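Local coordinates for protein beta-ketoacyl synthase (Burkholderia phymatum, PDB 4EWG) that probably catalyses the condensation step of fatty acid synthesis, as a 3-oxoacyl-[acyl-carrier-protein] synthase of the thiolase-like superfamily, at residues 187-192 with 247-252. Numbering follows the deposited sequence.
Sequences QTLMLA and YEHAKA
Thr188 and Leu189 meet His249 in a small CH-pi and van der Waals contact, without any hydrogen bond between the two segments, where the residue leading into strand 189-196 and the strand's first residue pass the short helix 247-252 that follows the antiparallel neighbour, strand 238-246. The methyl of Thr188 does most of the touching: CG2 lies over one face of the imidazole, 3.7 Å from the ring centroid and 23° off the ring normal, displaced toward the CG–CD2 rim. Its nearest ring atom is His249 CD2, 3.5 Å from Thr188 CG2. Threonine suits this spot because its beta-branch, with CG2 anti to the backbone N, points a methyl at the ring. His249 reaches across with CG trans to its own backbone N (chi1 -173°), which extends the ring from the helix toward the strand. Leu189 adds a lighter touch at the far end of the imidazole, where its CD1 comes obliquely to 3.9 Å from His249 CE1; the rest of this buried leucine packs among Phe94, Met105 and Glu245. Both ring nitrogens look outside the two segments, ND1 to the carboxylate of Glu245 and NE2 weakly to Arg104. The Glu245 bond should help fix the ring's rotation, and the pair of partners is consistent with a neutral imidazole protonated at ND1. Backbone bonding of Thr188 to Glu246 ties the approach to the strand to the residue just before the helix. The histidine packed here is a calcium ligand of this protein, although no ion is bound to this chain, and it sits beside the beginning of an inner strand in the N-terminal half of the thiolase-like fold.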
ATOM      1  N   GLN A 187     -15.480   6.342   6.917  1.00 18.34           N
ATOM      2  CA  GLN A 187     -14.934   7.663   7.038  1.00 17.63           C
ATOM      3  C   GLN A 187     -15.894   8.623   6.381  1.00 17.31           C
ATOM      4  O   GLN A 187     -16.564   8.270   5.402  1.00 17.65           O
ATOM      5  CB  GLN A 187     -13.577   7.734   6.312  1.00 17.32           C
ATOM      6  CG  GLN A 187     -12.475   6.945   6.959  1.00 17.16           C
ATOM      7  CD  GLN A 187     -12.029   7.517   8.287  1.00 17.69           C
ATOM      8  OE1 GLN A 187     -11.531   6.781   9.121  1.00 18.24           O
ATOM      9  NE2 GLN A 187     -12.216   8.839   8.501  1.00 18.15           N
ATOM     10  N   THR A 188     -15.952   9.834   6.906  1.00 16.85           N
ATOM     11  CA  THR A 188     -16.784  10.881   6.334  1.00 16.95           C
ATOM     12  C   THR A 188     -16.057  11.569   5.200  1.00 16.30           C
ATOM     13  O   THR A 188     -16.667  11.997   4.235  1.00 16.46           O
ATOM     14  CB  THR A 188     -17.139  11.953   7.367  1.00 17.37           C
ATOM     15  OG1 THR A 188     -17.858  11.356   8.449  1.00 17.89           O
ATOM     16  CG2 THR A 188     -17.999  13.035   6.751  1.00 18.01           C
ATOM     17  N   LEU A 189     -14.742  11.699   5.342  1.00 15.48           N
ATOM     18  CA  LEU A 189     -13.908  12.375   4.373  1.00 15.12           C
ATOM     19  C   LEU A 189     -12.647  11.589   4.157  1.00 14.59           C
ATOM     20  O   LEU A 189     -12.229  10.851   5.020  1.00 14.73           O
ATOM     21  CB  LEU A 189     -13.526  13.767   4.900  1.00 15.17           C
ATOM     22  CG  LEU A 189     -14.696  14.751   4.945  1.00 16.07           C
ATOM     23  CD1 LEU A 189     -14.919  15.307   6.380  1.00 16.23           C
ATOM     24  CD2 LEU A 189     -14.517  15.838   3.879  1.00 16.00           C
ATOM     25  N   MET A 190     -12.035  11.768   2.994  1.00 14.57           N
ATOM     26  CA  MET A 190     -10.740  11.161   2.672  1.00 13.96           C
ATOM     27  C   MET A 190      -9.972  12.105   1.771  1.00 14.06           C
ATOM     28  O   MET A 190     -10.545  12.692   0.826  1.00 14.59           O
ATOM     29  CB  MET A 190     -10.894   9.815   1.930  1.00 13.74           C
ATOM     30  CG  MET A 190     -11.466   8.655   2.740  1.00 13.78           C
ATOM     31  SD  MET A 190     -10.408   8.087   4.091  1.00 13.52           S
ATOM     32  CE  MET A 190      -9.223   6.993   3.263  1.00 12.71           C
ATOM     33  N   LEU A 191      -8.688  12.279   2.073  1.00 13.66           N
ATOM     34  CA  LEU A 191      -7.730  12.771   1.085  1.00 13.44           C
ATOM     35  C   LEU A 191      -7.269  11.551   0.275  1.00 13.13           C
ATOM     36  O   LEU A 191      -6.873  10.541   0.846  1.00 13.09           O
ATOM     37  CB  LEU A 191      -6.535  13.418   1.761  1.00 13.20           C
ATOM     38  CG  LEU A 191      -6.896  14.650   2.632  1.00 13.55           C
ATOM     39  CD1 LEU A 191      -5.639  15.162   3.268  1.00 13.45           C
ATOM     40  CD2 LEU A 191      -7.628  15.747   1.830  1.00 14.02           C
ATOM     41  N   ALA A 192      -7.366  11.631  -1.043  1.00 12.88           N
ATOM     42  CA  ALA A 192      -6.914  10.543  -1.891  1.00 12.37           C
ATOM     43  C   ALA A 192      -6.062  11.101  -3.010  1.00 12.16           C
ATOM     44  O   ALA A 192      -6.445  12.047  -3.677  1.00 12.33           O
ATOM     45  CB  ALA A 192      -8.095   9.762  -2.451  1.00 12.64           C
ATOM     46  N   TYR A 247     -21.845  12.583   0.703  1.00 21.91           N
ATOM     47  CA  TYR A 247     -22.707  13.519   0.002  1.00 23.66           C
ATOM     48  C   TYR A 247     -23.522  14.434   0.929  1.00 24.29           C
ATOM     49  O   TYR A 247     -23.529  15.643   0.735  1.00 24.30           O
ATOM     50  CB  TYR A 247     -23.612  12.736  -0.951  1.00 25.37           C
ATOM     51  CG  TYR A 247     -24.622  13.562  -1.738  1.00 27.88           C
ATOM     52  CD1 TYR A 247     -24.220  14.582  -2.593  1.00 28.36           C
ATOM     53  CD2 TYR A 247     -26.004  13.302  -1.614  1.00 30.24           C
ATOM     54  CE1 TYR A 247     -25.152  15.317  -3.308  1.00 30.10           C
ATOM     55  CE2 TYR A 247     -26.948  14.037  -2.326  1.00 31.95           C
ATOM     56  CZ  TYR A 247     -26.522  15.039  -3.165  1.00 31.92           C
ATOM     57  OH  TYR A 247     -27.482  15.738  -3.857  1.00 35.21           O
ATOM     58  N   GLU A 248     -24.208  13.872   1.922  1.00 24.83           N
ATOM     59  CA  GLU A 248     -25.023  14.707   2.839  1.00 25.75           C
ATOM     60  C   GLU A 248     -24.144  15.674   3.628  1.00 25.35           C
ATOM     61  O   GLU A 248     -24.494  16.836   3.815  1.00 25.79           O
ATOM     62  CB  GLU A 248     -25.832  13.849   3.792  1.00 26.60           C
ATOM     63  CG  GLU A 248     -26.842  12.961   3.084  1.00 27.74           C
ATOM     64  CD  GLU A 248     -27.859  13.751   2.290  1.00 28.81           C
ATOM     65  OE1 GLU A 248     -28.538  14.572   2.909  1.00 30.06           O
ATOM     66  OE2 GLU A 248     -27.968  13.568   1.053  1.00 29.71           O
ATOM     67  N   HIS A 249     -22.985  15.196   4.060  1.00 24.23           N
ATOM     68  CA  HIS A 249     -22.047  16.044   4.748  1.00 23.77           C
ATOM     69  C   HIS A 249     -21.630  17.220   3.887  1.00 23.32           C
ATOM     70  O   HIS A 249     -21.657  18.351   4.324  1.00 23.43           O
ATOM     71  CB  HIS A 249     -20.863  15.230   5.159  1.00 23.43           C
ATOM     72  CG  HIS A 249     -19.915  15.960   6.015  1.00 23.61           C
ATOM     73  ND1 HIS A 249     -18.960  16.788   5.506  1.00 23.78           N
ATOM     74  CD2 HIS A 249     -19.744  15.956   7.396  1.00 23.75           C
ATOM     75  CE1 HIS A 249     -18.235  17.306   6.513  1.00 23.28           C
ATOM     76  NE2 HIS A 249     -18.703  16.791   7.674  1.00 23.93           N
ATOM     77  N   ALA A 250     -21.291  16.960   2.624  1.00 20.64           N
ATOM     78  CA  ALA A 250     -20.988  18.039   1.672  1.00 20.18           C
ATOM     79  C   ALA A 250     -22.181  19.040   1.504  1.00 20.69           C
ATOM     80  O   ALA A 250     -22.033  20.242   1.679  1.00 20.83           O
ATOM     81  CB  ALA A 250     -20.589  17.423   0.329  1.00 19.25           C
ATOM     82  N   LYS A 251     -23.362  18.507   1.185  1.00 20.90           N
ATOM     83  CA  LYS A 251     -24.570  19.306   1.064  1.00 21.83           C
ATOM     84  C   LYS A 251     -24.801  20.155   2.357  1.00 22.20           C
ATOM     85  O   LYS A 251     -24.870  21.380   2.286  1.00 22.59           O
ATOM     86  CB  LYS A 251     -25.779  18.413   0.665  1.00 22.32           C
ATOM     87  N   ALA A 252     -24.809  19.521   3.528  1.00 22.03           N
ATOM     88  CA  ALA A 252     -25.066  20.228   4.814  1.00 22.48           C
ATOM     89  C   ALA A 252     -24.124  21.425   5.095  1.00 22.43           C
ATOM     90  O   ALA A 252     -24.550  22.394   5.711  1.00 23.51           O
ATOM     91  CB  ALA A 252     -25.013  19.251   5.982  1.00 22.26           C
TER